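Long-range contact in type IV pilus biogenesis protein PilB (PDB 7B7P), which is a minor type IV pilin that carries a von Willebrand factor A-like domain and has a direct role in adhesion: residues V255-I267 / S347-G359. Numbering follows the deposited sequence.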
loop_
_atom_site.group_PDB
_atom_site.type_symbol
_atom_site.label_atom_id
_atom_site.label_comp_id
_atom_site.label_asym_id
_atom_site.label_seq_id
_atom_site.Cartn_x
_atom_site.Cartn_y
_atom_site.Cartn_z
ATOM N N VAL A 255 7.926 19.982 19.654
ATOM C CA VAL A 255 7.011 18.952 20.148
ATOM C C VAL A 255 6.437 18.166 18.965
ATOM O O VAL A 255 7.026 18.141 17.885
ATOM C CB VAL A 255 5.905 19.586 21.013
ATOM C CG1 VAL A 255 6.472 19.984 22.366
ATOM C CG2 VAL A 255 5.294 20.799 20.297
ATOM N N THR A 256 5.292 17.507 19.146
ATOM C CA THR A 256 4.802 16.529 18.174
ATOM C C THR A 256 3.391 16.907 17.727
ATOM O O THR A 256 2.426 16.716 18.471
ATOM C CB THR A 256 4.852 15.115 18.781
ATOM O OG1 THR A 256 6.177 14.861 19.274
ATOM C CG2 THR A 256 4.481 14.036 17.743
ATOM N N ASN A 257 3.271 17.414 16.499
ATOM C CA ASN A 257 2.019 17.924 15.939
ATOM C C ASN A 257 1.750 17.141 14.658
ATOM O O ASN A 257 1.910 17.664 13.547
ATOM C CB ASN A 257 2.107 19.429 15.672
ATOM C CG ASN A 257 0.752 20.068 15.289
ATOM O OD1 ASN A 257 -0.193 19.369 14.926
ATOM N ND2 ASN A 257 0.667 21.408 15.374
ATOM N N PRO A 258 1.363 15.873 14.777
ATOM C CA PRO A 258 1.189 15.049 13.571
ATOM C C PRO A 258 0.081 15.544 12.648
ATOM O O PRO A 258 0.196 15.412 11.419
ATOM C CB PRO A 258 0.885 13.651 14.145
ATOM C CG PRO A 258 0.270 13.915 15.481
ATOM C CD PRO A 258 0.935 15.167 16.007
ATOM N N GLY A 259 -0.987 16.120 13.196
ATOM C CA GLY A 259 -2.012 16.697 12.337
ATOM C C GLY A 259 -1.453 17.692 11.334
ATOM O O GLY A 259 -1.788 17.648 10.142
ATOM N N ASP A 260 -0.577 18.606 11.790
ATOM C CA ASP A 260 -0.057 19.592 10.842
ATOM C C ASP A 260 0.846 18.923 9.811
ATOM O O ASP A 260 0.789 19.255 8.619
ATOM C CB ASP A 260 0.667 20.740 11.564
ATOM C CG ASP A 260 0.742 22.032 10.707
ATOM O OD1 ASP A 260 -0.083 22.223 9.793
ATOM O OD2 ASP A 260 1.660 22.853 10.915
ATOM N N GLY A 261 1.666 17.957 10.239
ATOM C CA GLY A 261 2.478 17.241 9.277
ATOM C C GLY A 261 1.625 16.557 8.229
ATOM O O GLY A 261 1.933 16.602 7.029
ATOM N N LEU A 262 0.528 15.929 8.675
ATOM C CA LEU A 262 -0.365 15.219 7.772
ATOM C C LEU A 262 -1.055 16.184 6.822
ATOM O O LEU A 262 -1.316 15.843 5.656
ATOM C CB LEU A 262 -1.396 14.421 8.582
ATOM C CG LEU A 262 -2.321 13.529 7.736
ATOM C CD1 LEU A 262 -1.544 12.358 7.097
ATOM C CD2 LEU A 262 -3.487 13.012 8.553
ATOM N N ARG A 263 -1.365 17.390 7.306
ATOM C CA ARG A 263 -1.973 18.398 6.448
ATOM C C ARG A 263 -1.045 18.753 5.298
ATOM O O ARG A 263 -1.457 18.760 4.131
ATOM C CB ARG A 263 -2.337 19.647 7.265
ATOM C CG ARG A 263 -2.919 20.788 6.417
ATOM C CD ARG A 263 -3.538 21.871 7.303
ATOM N NE ARG A 263 -2.554 22.590 8.128
ATOM C CZ ARG A 263 -2.579 23.913 8.302
ATOM N NH1 ARG A 263 -3.523 24.636 7.701
ATOM N NH2 ARG A 263 -1.676 24.516 9.065
ATOM N N TYR A 264 0.220 19.053 5.607
ATOM C CA TYR A 264 1.162 19.366 4.536
ATOM C C TYR A 264 1.297 18.189 3.577
ATOM O O TYR A 264 1.239 18.363 2.355
ATOM C CB TYR A 264 2.516 19.726 5.117
ATOM C CG TYR A 264 2.640 21.156 5.624
ATOM C CD1 TYR A 264 1.714 21.681 6.520
ATOM C CD2 TYR A 264 3.712 21.960 5.239
ATOM C CE1 TYR A 264 1.839 22.961 7.008
ATOM C CE2 TYR A 264 3.846 23.250 5.721
ATOM C CZ TYR A 264 2.910 23.743 6.607
ATOM O OH TYR A 264 3.015 25.022 7.105
ATOM N N GLY A 265 1.432 16.976 4.122
ATOM C CA GLY A 265 1.536 15.804 3.273
ATOM C C GLY A 265 0.366 15.652 2.334
ATOM O O GLY A 265 0.543 15.514 1.123
ATOM N N MET A 266 -0.857 15.704 2.873
ATOM C CA MET A 266 -2.025 15.397 2.048
ATOM C C MET A 266 -2.302 16.484 1.010
ATOM O O MET A 266 -2.727 16.173 -0.113
ATOM C CB MET A 266 -3.262 15.174 2.923
ATOM C CG MET A 266 -3.166 13.931 3.798
ATOM S SD MET A 266 -4.725 13.544 4.591
ATOM C CE MET A 266 -4.514 11.776 4.932
ATOM N N ILE A 267 -2.123 17.763 1.360
ATOM C CA ILE A 267 -2.434 18.772 0.349
ATOM C C ILE A 267 -1.411 18.730 -0.776
ATOM O O ILE A 267 -1.769 18.864 -1.950
ATOM C CB ILE A 267 -2.577 20.192 0.939
ATOM C CG1 ILE A 267 -3.137 21.128 -0.139
ATOM C CG2 ILE A 267 -1.277 20.752 1.419
ATOM C CD1 ILE A 267 -3.776 22.403 0.411
ATOM N N SER A 347 -4.854 16.663 20.039
ATOM C CA SER A 347 -3.803 16.467 19.046
ATOM C C SER A 347 -4.135 15.316 18.104
ATOM O O SER A 347 -3.845 15.380 16.901
ATOM C CB SER A 347 -2.473 16.231 19.760
ATOM O OG SER A 347 -1.434 16.132 18.811
ATOM N N ILE A 348 -4.715 14.246 18.638
ATOM C CA ILE A 348 -5.085 13.113 17.808
ATOM C C ILE A 348 -6.287 13.469 16.940
ATOM O O ILE A 348 -6.360 13.083 15.770
ATOM C CB ILE A 348 -5.348 11.885 18.702
ATOM C CG1 ILE A 348 -4.022 11.365 19.274
ATOM C CG2 ILE A 348 -6.065 10.774 17.937
ATOM C CD1 ILE A 348 -4.172 10.270 20.317
ATOM N N ALA A 349 -7.250 14.207 17.502
ATOM C CA ALA A 349 -8.441 14.583 16.743
ATOM C C ALA A 349 -8.102 15.535 15.607
ATOM O O ALA A 349 -8.738 15.486 14.548
ATOM C CB ALA A 349 -9.491 15.224 17.662
ATOM N N TYR A 350 -7.113 16.404 15.807
ATOM C CA TYR A 350 -6.663 17.290 14.735
ATOM C C TYR A 350 -6.271 16.486 13.508
ATOM O O TYR A 350 -6.652 16.813 12.382
ATOM C CB TYR A 350 -5.485 18.138 15.229
ATOM C CG TYR A 350 -4.941 19.142 14.226
ATOM C CD1 TYR A 350 -5.773 19.734 13.305
ATOM C CD2 TYR A 350 -3.595 19.535 14.242
ATOM C CE1 TYR A 350 -5.318 20.650 12.410
ATOM C CE2 TYR A 350 -3.122 20.473 13.358
ATOM C CZ TYR A 350 -4.002 21.038 12.441
ATOM O OH TYR A 350 -3.574 21.972 11.529
ATOM N N ALA A 351 -5.506 15.414 13.719
ATOM C CA ALA A 351 -5.070 14.578 12.610
ATOM C C ALA A 351 -6.261 13.907 11.929
ATOM O O ALA A 351 -6.273 13.723 10.708
ATOM C CB ALA A 351 -4.065 13.548 13.124
ATOM N N GLY A 352 -7.278 13.535 12.699
ATOM C CA GLY A 352 -8.469 12.985 12.086
ATOM C C GLY A 352 -9.236 14.024 11.284
ATOM O O GLY A 352 -9.726 13.737 10.187
ATOM N N GLU A 353 -9.349 15.250 11.807
ATOM C CA GLU A 353 -10.028 16.289 11.027
ATOM C C GLU A 353 -9.266 16.582 9.743
ATOM O O GLU A 353 -9.875 16.731 8.682
ATOM C CB GLU A 353 -10.204 17.577 11.835
ATOM C CG GLU A 353 -11.180 17.461 12.959
ATOM C CD GLU A 353 -12.510 16.834 12.523
ATOM O OE1 GLU A 353 -13.184 17.410 11.648
ATOM O OE2 GLU A 353 -12.873 15.756 13.046
ATOM N N VAL A 354 -7.929 16.618 9.812
ATOM C CA VAL A 354 -7.137 16.849 8.606
ATOM C C VAL A 354 -7.382 15.744 7.587
ATOM O O VAL A 354 -7.569 16.005 6.392
ATOM C CB VAL A 354 -5.643 16.969 8.958
ATOM C CG1 VAL A 354 -4.804 16.816 7.705
ATOM C CG2 VAL A 354 -5.356 18.302 9.657
ATOM N N SER A 355 -7.425 14.496 8.050
ATOM C CA SER A 355 -7.615 13.368 7.143
ATOM C C SER A 355 -8.963 13.440 6.435
ATOM O O SER A 355 -9.058 13.163 5.234
ATOM C CB SER A 355 -7.495 12.048 7.913
ATOM O OG SER A 355 -7.533 10.954 7.007
ATOM N N LYS A 356 -10.012 13.809 7.158
ATOM C CA LYS A 356 -11.326 13.914 6.527
ATOM C C LYS A 356 -11.358 15.010 5.465
ATOM O O LYS A 356 -11.999 14.858 4.426
ATOM C CB LYS A 356 -12.392 14.161 7.586
ATOM C CG LYS A 356 -12.839 12.896 8.287
ATOM C CD LYS A 356 -13.076 13.136 9.751
ATOM C CE LYS A 356 -14.332 13.914 9.974
ATOM N NZ LYS A 356 -14.869 13.595 11.340
ATOM N N LYS A 357 -10.664 16.114 5.693
ATOM C CA LYS A 357 -10.722 17.188 4.715
ATOM C C LYS A 357 -9.791 16.958 3.523
ATOM O O LYS A 357 -10.166 17.264 2.386
ATOM C CB LYS A 357 -10.394 18.522 5.376
ATOM C CG LYS A 357 -10.508 19.687 4.413
ATOM C CD LYS A 357 -10.504 21.019 5.116
ATOM C CE LYS A 357 -10.832 22.156 4.127
ATOM N NZ LYS A 357 -10.943 23.434 4.867
ATOM N N PHE A 358 -8.587 16.425 3.750
ATOM C CA PHE A 358 -7.537 16.435 2.741
ATOM C C PHE A 358 -7.212 15.053 2.161
ATOM O O PHE A 358 -6.289 14.935 1.338
ATOM C CB PHE A 358 -6.265 17.056 3.340
ATOM C CG PHE A 358 -6.379 18.539 3.633
ATOM C CD1 PHE A 358 -6.291 19.469 2.605
ATOM C CD2 PHE A 358 -6.590 18.999 4.934
ATOM C CE1 PHE A 358 -6.394 20.831 2.864
ATOM C CE2 PHE A 358 -6.703 20.349 5.202
ATOM C CZ PHE A 358 -6.596 21.277 4.162
ATOM N N GLY A 359 -7.924 14.008 2.557
ATOM C CA GLY A 359 -7.480 12.674 2.201
ATOM C C GLY A 359 -8.200 12.000 1.050
ATOM O O GLY A 359 -8.055 10.787 0.875
#
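Y350 and R263 meet because both side chains leave their helices with CG anti to the backbone N (chi1 -178° and 177°), and R263 then bends at chi3. The Y350 ring reaches across the start of helix 258-267. N257 OD1 lies at the ring edge, 3.5 Å from Y350 CD2. The same N257 OD1 caps the helix by accepting from D260 N. Y350 OH sits over one face of the R263 guanidinium, 3.6 Å from R263 NE. That guanidinium grips D260 OD1 side-on through NE and NH2, with NH2 at 2.9 Å from OD1. This in-plane grip, together with a hydrogen bond from R263 NH1 to S322 O, would hold the guanidinium in this orientation. Y350 OH is hydrogen-bonded to D320 O.

G259 has no side chain to hold the helices apart, and the backbones meet, with G259 CA 3.7 Å from A351 CA. One turn on, V354 CG1 presses on R263 CA at 3.5 Å. L262 CD2 touches A351 O at 3.6 Å. At the far end M266 CB packs on F358 CB at 3.6 Å, while I267 CD1 reaches F358 CE1 at 3.9 Å.

No hydrogen bond joins the helices, which run nearly parallel at 16°. L262 and M266 also touch I279 of the central sheet. T256, just ahead of the N-cap N257, lies beside the bound magnesium ion, so the N-terminal end of helix 258-267 adjoins the MIDAS of a von Willebrand factor A-like domain.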